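Local coordinates for viral structural protein 4 (PDB 6TZ0) that binds GTP at a P-loop site and probably works with the viral RNA-dependent RNA polymerase in transcription inside the virus particle, at residues B[500-512]-B[538-550]. Residues are numbered along the deposited sequence; the frame is centred on the assembly and turned at random.
Sequences RTDTTVLLRTIND and LPALHTTVYPFEM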
ATOM      1  N   ARG B 500      -8.173 -23.262   3.581  1.00 34.71           N
ATOM      2  CA  ARG B 500      -7.751 -22.140   2.759  1.00 34.71           C
ATOM      3  C   ARG B 500      -8.148 -22.325   1.298  1.00 34.71           C
ATOM      4  O   ARG B 500      -7.697 -23.252   0.622  1.00 34.71           O
ATOM      5  CB  ARG B 500      -6.249 -21.936   2.936  1.00 34.71           C
ATOM      6  CG  ARG B 500      -5.417 -23.195   2.874  1.00 34.71           C
ATOM      7  CD  ARG B 500      -3.983 -22.878   3.178  1.00 34.71           C
ATOM      8  NE  ARG B 500      -3.796 -22.417   4.545  1.00 34.71           N
ATOM      9  CZ  ARG B 500      -2.697 -21.813   4.973  1.00 34.71           C
ATOM     10  NH1 ARG B 500      -1.703 -21.581   4.133  1.00 34.71           N
ATOM     11  NH2 ARG B 500      -2.594 -21.429   6.233  1.00 34.71           N
ATOM     12  N   THR B 501      -9.030 -21.445   0.829  1.00 33.49           N
ATOM     13  CA  THR B 501      -9.589 -21.479  -0.512  1.00 33.49           C
ATOM     14  C   THR B 501      -9.343 -20.148  -1.195  1.00 33.49           C
ATOM     15  O   THR B 501      -8.833 -19.197  -0.605  1.00 33.49           O
ATOM     16  CB  THR B 501     -11.098 -21.733  -0.507  1.00 33.49           C
ATOM     17  OG1 THR B 501     -11.756 -20.640   0.144  1.00 33.49           O
ATOM     18  CG2 THR B 501     -11.423 -22.973   0.231  1.00 33.49           C
ATOM     19  N   ASP B 502      -9.757 -20.076  -2.448  1.00 32.79           N
ATOM     20  CA  ASP B 502      -9.821 -18.820  -3.161  1.00 32.79           C
ATOM     21  C   ASP B 502     -11.187 -18.633  -3.789  1.00 32.79           C
ATOM     22  O   ASP B 502     -11.434 -17.598  -4.411  1.00 32.79           O
ATOM     23  CB  ASP B 502      -8.741 -18.773  -4.247  1.00 32.79           C
ATOM     24  CG  ASP B 502      -8.311 -17.376  -4.586  1.00 32.79           C
ATOM     25  OD1 ASP B 502      -8.855 -16.425  -3.996  1.00 32.79           O
ATOM     26  OD2 ASP B 502      -7.397 -17.239  -5.423  1.00 32.79           O
ATOM     27  N   THR B 503     -12.071 -19.617  -3.665  1.00 28.67           N
ATOM     28  CA  THR B 503     -13.381 -19.609  -4.300  1.00 28.67           C
ATOM     29  C   THR B 503     -14.430 -19.979  -3.263  1.00 28.67           C
ATOM     30  O   THR B 503     -14.552 -21.149  -2.894  1.00 28.67           O
ATOM     31  CB  THR B 503     -13.431 -20.584  -5.472  1.00 28.67           C
ATOM     32  OG1 THR B 503     -13.007 -21.874  -5.026  1.00 28.67           O
ATOM     33  CG2 THR B 503     -12.551 -20.130  -6.615  1.00 28.67           C
ATOM     34  N   THR B 504     -15.185 -18.992  -2.803  1.00 26.64           N
ATOM     35  CA  THR B 504     -16.347 -19.232  -1.962  1.00 26.64           C
ATOM     36  C   THR B 504     -17.562 -18.548  -2.567  1.00 26.64           C
ATOM     37  O   THR B 504     -17.513 -17.366  -2.918  1.00 26.64           O
ATOM     38  CB  THR B 504     -16.094 -18.787  -0.509  1.00 26.64           C
ATOM     39  OG1 THR B 504     -17.323 -18.773   0.226  1.00 26.64           O
ATOM     40  CG2 THR B 504     -15.408 -17.461  -0.423  1.00 26.64           C
ATOM     41  N   VAL B 505     -18.634 -19.318  -2.730  1.00 24.13           N
ATOM     42  CA  VAL B 505     -19.861 -18.857  -3.353  1.00 24.13           C
ATOM     43  C   VAL B 505     -20.987 -18.976  -2.342  1.00 24.13           C
ATOM     44  O   VAL B 505     -20.847 -19.595  -1.290  1.00 24.13           O
ATOM     45  CB  VAL B 505     -20.203 -19.642  -4.630  1.00 24.13           C
ATOM     46  CG1 VAL B 505     -19.123 -19.467  -5.657  1.00 24.13           C
ATOM     47  CG2 VAL B 505     -20.398 -21.106  -4.311  1.00 24.13           C
ATOM     48  N   LEU B 506     -22.123 -18.383  -2.684  1.00 24.53           N
ATOM     49  CA  LEU B 506     -23.338 -18.517  -1.900  1.00 24.53           C
ATOM     50  C   LEU B 506     -24.415 -19.113  -2.790  1.00 24.53           C
ATOM     51  O   LEU B 506     -24.613 -18.660  -3.919  1.00 24.53           O
ATOM     52  CB  LEU B 506     -23.772 -17.170  -1.322  1.00 24.53           C
ATOM     53  CG  LEU B 506     -24.778 -17.151  -0.170  1.00 24.53           C
ATOM     54  CD1 LEU B 506     -24.449 -15.998   0.736  1.00 24.53           C
ATOM     55  CD2 LEU B 506     -26.192 -17.002  -0.651  1.00 24.53           C
ATOM     56  N   LEU B 507     -25.110 -20.114  -2.271  1.00 25.90           N
ATOM     57  CA  LEU B 507     -26.104 -20.864  -3.020  1.00 25.90           C
ATOM     58  C   LEU B 507     -27.513 -20.411  -2.661  1.00 25.90           C
ATOM     59  O   LEU B 507     -27.842 -20.241  -1.486  1.00 25.90           O
ATOM     60  CB  LEU B 507     -25.926 -22.360  -2.743  1.00 25.90           C
ATOM     61  CG  LEU B 507     -26.821 -23.463  -3.303  1.00 25.90           C
ATOM     62  CD1 LEU B 507     -26.024 -24.687  -3.588  1.00 25.90           C
ATOM     63  CD2 LEU B 507     -27.811 -23.831  -2.242  1.00 25.90           C
ATOM     64  N   ARG B 508     -28.341 -20.220  -3.685  1.00 26.52           N
ATOM     65  CA  ARG B 508     -29.769 -19.998  -3.520  1.00 26.52           C
ATOM     66  C   ARG B 508     -30.522 -21.064  -4.296  1.00 26.52           C
ATOM     67  O   ARG B 508     -30.097 -21.461  -5.381  1.00 26.52           O
ATOM     68  CB  ARG B 508     -30.199 -18.619  -4.019  1.00 26.52           C
ATOM     69  CG  ARG B 508     -29.548 -17.440  -3.347  1.00 26.52           C
ATOM     70  CD  ARG B 508     -29.982 -17.264  -1.915  1.00 26.52           C
ATOM     71  NE  ARG B 508     -29.379 -16.072  -1.329  1.00 26.52           N
ATOM     72  CZ  ARG B 508     -29.979 -14.894  -1.252  1.00 26.52           C
ATOM     73  NH1 ARG B 508     -31.216 -14.762  -1.694  1.00 26.52           N
ATOM     74  NH2 ARG B 508     -29.355 -13.859  -0.715  1.00 26.52           N
ATOM     75  N   THR B 509     -31.636 -21.533  -3.743  1.00 29.01           N
ATOM     76  CA  THR B 509     -32.478 -22.529  -4.394  1.00 29.01           C
ATOM     77  C   THR B 509     -33.918 -22.041  -4.453  1.00 29.01           C
ATOM     78  O   THR B 509     -34.234 -20.911  -4.076  1.00 29.01           O
ATOM     79  CB  THR B 509     -32.432 -23.878  -3.670  1.00 29.01           C
ATOM     80  OG1 THR B 509     -32.817 -23.704  -2.303  1.00 29.01           O
ATOM     81  CG2 THR B 509     -31.060 -24.488  -3.743  1.00 29.01           C
ATOM     82  N   ILE B 510     -34.797 -22.910  -4.941  1.00 28.46           N
ATOM     83  CA  ILE B 510     -36.226 -22.641  -4.927  1.00 28.46           C
ATOM     84  C   ILE B 510     -36.833 -23.159  -3.625  1.00 28.46           C
ATOM     85  O   ILE B 510     -37.662 -24.075  -3.611  1.00 28.46           O
ATOM     86  CB  ILE B 510     -36.885 -23.292  -6.158  1.00 28.46           C
ATOM     87  CG1 ILE B 510     -36.388 -24.730  -6.340  1.00 28.46           C
ATOM     88  CG2 ILE B 510     -36.547 -22.523  -7.404  1.00 28.46           C
ATOM     89  CD1 ILE B 510     -37.393 -25.587  -6.967  1.00 28.46           C
ATOM     90  N   ASN B 511     -36.542 -22.493  -2.525  1.00 31.69           N
ATOM     91  CA  ASN B 511     -36.998 -23.002  -1.240  1.00 31.69           C
ATOM     92  C   ASN B 511     -37.219 -21.833  -0.310  1.00 31.69           C
ATOM     93  O   ASN B 511     -36.297 -21.058  -0.051  1.00 31.69           O
ATOM     94  CB  ASN B 511     -36.009 -23.995  -0.626  1.00 31.69           C
ATOM     95  CG  ASN B 511     -36.074 -25.364  -1.267  1.00 31.69           C
ATOM     96  OD1 ASN B 511     -35.117 -25.822  -1.880  1.00 31.69           O
ATOM     97  ND2 ASN B 511     -37.214 -26.022  -1.130  1.00 31.69           N
ATOM     98  N   ASP B 512     -38.440 -21.709   0.180  1.00 35.20           N
ATOM     99  CA  ASP B 512     -38.713 -20.797   1.273  1.00 35.20           C
ATOM    100  C   ASP B 512     -38.194 -21.510   2.512  1.00 35.20           C
ATOM    101  O   ASP B 512     -38.814 -22.455   3.001  1.00 35.20           O
ATOM    102  CB  ASP B 512     -40.201 -20.482   1.344  1.00 35.20           C
ATOM    103  CG  ASP B 512     -40.486 -19.215   2.101  1.00 35.20           C
ATOM    104  OD1 ASP B 512     -40.143 -18.144   1.573  1.00 35.20           O
ATOM    105  OD2 ASP B 512     -41.068 -19.266   3.195  1.00 35.20           O
ATOM    106  N   LEU B 538     -25.334 -14.513   8.127  1.00 24.25           N
ATOM    107  CA  LEU B 538     -24.961 -14.737   6.729  1.00 24.25           C
ATOM    108  C   LEU B 538     -25.630 -13.722   5.812  1.00 24.25           C
ATOM    109  O   LEU B 538     -26.794 -13.906   5.419  1.00 24.25           O
ATOM    110  CB  LEU B 538     -25.319 -16.151   6.282  1.00 24.25           C
ATOM    111  CG  LEU B 538     -25.033 -16.637   4.852  1.00 24.25           C
ATOM    112  CD1 LEU B 538     -23.558 -16.710   4.556  1.00 24.25           C
ATOM    113  CD2 LEU B 538     -25.676 -17.981   4.592  1.00 24.25           C
ATOM    114  N   PRO B 539     -24.945 -12.649   5.449  1.00 24.72           N
ATOM    115  CA  PRO B 539     -25.410 -11.787   4.363  1.00 24.72           C
ATOM    116  C   PRO B 539     -25.075 -12.405   3.011  1.00 24.72           C
ATOM    117  O   PRO B 539     -24.516 -13.493   2.916  1.00 24.72           O
ATOM    118  CB  PRO B 539     -24.619 -10.501   4.573  1.00 24.72           C
ATOM    119  CG  PRO B 539     -24.154 -10.558   5.943  1.00 24.72           C
ATOM    120  CD  PRO B 539     -23.927 -11.979   6.264  1.00 24.72           C
ATOM    121  N   ALA B 540     -25.421 -11.681   1.958  1.00 26.61           N
ATOM    122  CA  ALA B 540     -25.069 -12.080   0.598  1.00 26.61           C
ATOM    123  C   ALA B 540     -23.841 -11.312   0.119  1.00 26.61           C
ATOM    124  O   ALA B 540     -23.888 -10.551  -0.841  1.00 26.61           O
ATOM    125  CB  ALA B 540     -26.254 -11.863  -0.335  1.00 26.61           C
ATOM    126  N   LEU B 541     -22.723 -11.528   0.802  1.00 25.48           N
ATOM    127  CA  LEU B 541     -21.501 -10.793   0.519  1.00 25.48           C
ATOM    128  C   LEU B 541     -20.519 -11.573  -0.340  1.00 25.48           C
ATOM    129  O   LEU B 541     -19.489 -11.021  -0.725  1.00 25.48           O
ATOM    130  CB  LEU B 541     -20.834 -10.359   1.827  1.00 25.48           C
ATOM    131  CG  LEU B 541     -21.672  -9.346   2.615  1.00 25.48           C
ATOM    132  CD1 LEU B 541     -21.060  -8.992   3.946  1.00 25.48           C
ATOM    133  CD2 LEU B 541     -21.905  -8.094   1.808  1.00 25.48           C
ATOM    134  N   HIS B 542     -20.811 -12.828  -0.659  1.00 26.79           N
ATOM    135  CA  HIS B 542     -20.080 -13.566  -1.676  1.00 26.79           C
ATOM    136  C   HIS B 542     -20.946 -13.712  -2.917  1.00 26.79           C
ATOM    137  O   HIS B 542     -22.120 -13.335  -2.919  1.00 26.79           O
ATOM    138  CB  HIS B 542     -19.630 -14.928  -1.149  1.00 26.79           C
ATOM    139  CG  HIS B 542     -18.604 -14.829  -0.068  1.00 26.79           C
ATOM    140  ND1 HIS B 542     -18.913 -14.947   1.267  1.00 26.79           N
ATOM    141  CD2 HIS B 542     -17.286 -14.534  -0.125  1.00 26.79           C
ATOM    142  CE1 HIS B 542     -17.816 -14.787   1.984  1.00 26.79           C
ATOM    143  NE2 HIS B 542     -16.816 -14.529   1.163  1.00 26.79           N
ATOM    144  N   THR B 543     -20.351 -14.241  -3.984  1.00 24.55           N
ATOM    145  CA  THR B 543     -21.036 -14.288  -5.270  1.00 24.55           C
ATOM    146  C   THR B 543     -22.163 -15.311  -5.226  1.00 24.55           C
ATOM    147  O   THR B 543     -21.974 -16.440  -4.771  1.00 24.55           O
ATOM    148  CB  THR B 543     -20.066 -14.637  -6.395  1.00 24.55           C
ATOM    149  OG1 THR B 543     -19.687 -16.009  -6.283  1.00 24.55           O
ATOM    150  CG2 THR B 543     -18.823 -13.801  -6.287  1.00 24.55           C
ATOM    151  N   THR B 544     -23.340 -14.906  -5.683  1.00 24.93           N
ATOM    152  CA  THR B 544     -24.528 -15.739  -5.600  1.00 24.93           C
ATOM    153  C   THR B 544     -24.611 -16.638  -6.825  1.00 24.93           C
ATOM    154  O   THR B 544     -24.517 -16.164  -7.958  1.00 24.93           O
ATOM    155  CB  THR B 544     -25.776 -14.868  -5.486  1.00 24.93           C
ATOM    156  OG1 THR B 544     -25.676 -14.059  -4.310  1.00 24.93           O
ATOM    157  CG2 THR B 544     -27.010 -15.719  -5.386  1.00 24.93           C
ATOM    158  N   VAL B 545     -24.763 -17.939  -6.589  1.00 24.59           N
ATOM    159  CA  VAL B 545     -24.760 -18.947  -7.639  1.00 24.59           C
ATOM    160  C   VAL B 545     -26.004 -19.811  -7.466  1.00 24.59           C
ATOM    161  O   VAL B 545     -26.333 -20.207  -6.345  1.00 24.59           O
ATOM    162  CB  VAL B 545     -23.483 -19.811  -7.587  1.00 24.59           C
ATOM    163  CG1 VAL B 545     -23.491 -20.844  -8.664  1.00 24.59           C
ATOM    164  CG2 VAL B 545     -22.245 -18.969  -7.740  1.00 24.59           C
ATOM    165  N   TYR B 546     -26.708 -20.084  -8.568  1.00 24.47           N
ATOM    166  CA  TYR B 546     -27.822 -21.017  -8.612  1.00 24.47           C
ATOM    167  C   TYR B 546     -27.337 -22.399  -9.033  1.00 24.47           C
ATOM    168  O   TYR B 546     -26.234 -22.531  -9.568  1.00 24.47           O
ATOM    169  CB  TYR B 546     -28.890 -20.501  -9.572  1.00 24.47           C
ATOM    170  CG  TYR B 546     -29.599 -19.273  -9.072  1.00 24.47           C
ATOM    171  CD1 TYR B 546     -30.471 -19.348  -7.998  1.00 24.47           C
ATOM    172  CD2 TYR B 546     -29.442 -18.055  -9.704  1.00 24.47           C
ATOM    173  CE1 TYR B 546     -31.123 -18.235  -7.540  1.00 24.47           C
ATOM    174  CE2 TYR B 546     -30.102 -16.939  -9.258  1.00 24.47           C
ATOM    175  CZ  TYR B 546     -30.943 -17.033  -8.177  1.00 24.47           C
ATOM    176  OH  TYR B 546     -31.604 -15.918  -7.727  1.00 24.47           O
ATOM    177  N   PRO B 547     -28.117 -23.463  -8.770  1.00 24.60           N
ATOM    178  CA  PRO B 547     -27.677 -24.813  -9.176  1.00 24.60           C
ATOM    179  C   PRO B 547     -27.474 -25.028 -10.670  1.00 24.60           C
ATOM    180  O   PRO B 547     -26.538 -25.750 -11.050  1.00 24.60           O
ATOM    181  CB  PRO B 547     -28.796 -25.706  -8.629  1.00 24.60           C
ATOM    182  CG  PRO B 547     -29.280 -24.999  -7.458  1.00 24.60           C
ATOM    183  CD  PRO B 547     -29.219 -23.549  -7.791  1.00 24.60           C
ATOM    184  N   PHE B 548     -28.305 -24.435 -11.533  1.00 24.68           N
ATOM    185  CA  PHE B 548     -28.110 -24.646 -12.966  1.00 24.68           C
ATOM    186  C   PHE B 548     -26.845 -23.954 -13.447  1.00 24.68           C
ATOM    187  O   PHE B 548     -26.229 -24.397 -14.418  1.00 24.68           O
ATOM    188  CB  PHE B 548     -29.335 -24.176 -13.765  1.00 24.68           C
ATOM    189  CG  PHE B 548     -29.438 -22.683 -13.932  1.00 24.68           C
ATOM    190  CD1 PHE B 548     -29.948 -21.891 -12.923  1.00 24.68           C
ATOM    191  CD2 PHE B 548     -29.083 -22.080 -15.130  1.00 24.68           C
ATOM    192  CE1 PHE B 548     -30.044 -20.529 -13.085  1.00 24.68           C
ATOM    193  CE2 PHE B 548     -29.181 -20.717 -15.295  1.00 24.68           C
ATOM    194  CZ  PHE B 548     -29.665 -19.945 -14.277  1.00 24.68           C
ATOM    195  N   GLU B 549     -26.418 -22.905 -12.742  1.00 25.81           N
ATOM    196  CA  GLU B 549     -25.147 -22.260 -13.042  1.00 25.81           C
ATOM    197  C   GLU B 549     -23.968 -23.155 -12.675  1.00 25.81           C
ATOM    198  O   GLU B 549     -22.979 -23.220 -13.414  1.00 25.81           O
ATOM    199  CB  GLU B 549     -25.077 -20.925 -12.311  1.00 25.81           C
ATOM    200  CG  GLU B 549     -26.106 -19.938 -12.813  1.00 25.81           C
ATOM    201  CD  GLU B 549     -26.112 -18.634 -12.048  1.00 25.81           C
ATOM    202  OE1 GLU B 549     -25.480 -18.556 -10.979  1.00 25.81           O
ATOM    203  OE2 GLU B 549     -26.735 -17.670 -12.532  1.00 25.81           O
ATOM    204  N   MET B 550     -24.060 -23.866 -11.549  1.00 26.40           N
ATOM    205  CA  MET B 550     -23.016 -24.816 -11.181  1.00 26.40           C
ATOM    206  C   MET B 550     -22.982 -26.027 -12.097  1.00 26.40           C
ATOM    207  O   MET B 550     -21.926 -26.645 -12.248  1.00 26.40           O
ATOM    208  CB  MET B 550     -23.174 -25.265  -9.730  1.00 26.40           C
ATOM    209  CG  MET B 550     -22.483 -24.351  -8.754  1.00 26.40           C
ATOM    210  SD  MET B 550     -22.632 -24.778  -7.018  1.00 26.40           S
ATOM    211  CE  MET B 550     -24.222 -24.037  -6.713  1.00 26.40           C
TER
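Leu-506 puts both its backbone groups to work in pairing strands 504-507 and 543-545 in parallel: its N donates to Thr-543 O at 2.9 Å, and its O takes the N-H of Val-545 at 2.8 Å. Arg-508 N adds a weaker bond to Val-545 O, and the two short strands cross at 51°. On one face of the sheet, Val-505 meets CG2 of Val-545 with its CB and OG1 of Thr-543 with its CG1. Further along that face Leu-507 CD1 lies 3.7 Å from Met-550 CE, the methionine chain bending at its thioether and crossing the leucine at about a right angle. Strands 504-507 and 543-545 belong to the five-stranded parallel sheet of a P-loop fold: 543-545 is one of its two edge strands within the chain, 504-507 bonds on its other side to strand 347-353, and Leu-507 touches Lys-359, a GTP-binding residue. Thr-509 OG1 hydrogen-bonds to Ala-357 O, beside the GTP-binding residues Gly-356 and Gly-358. On the opposite face Leu-506 carries its CD1 over the turn before strand 543-545, to 4.0 Å from Leu-538 CD1. Arg-508, bent at chi2 (-69°), rests CG on the Thr-544 methyl and brings NH2 to 3.7 Å from Ala-540 CB, which sits at the guanidinium edge. Thr-504 presents CG2 to the His-542 ring atoms CD2 and NE2, while its OG1 stands over one ring face. Where helix 547-556 begins, Pro-547 packs by Arg-508 O, and Glu-549 OE1 accepts the N-H of the N-cap residue Tyr-546 from above the carboxylate plane; Glu-549 OE2 forms a salt bridge with Arg-377 of the neighbouring RNA-dependent RNA polymerase chain.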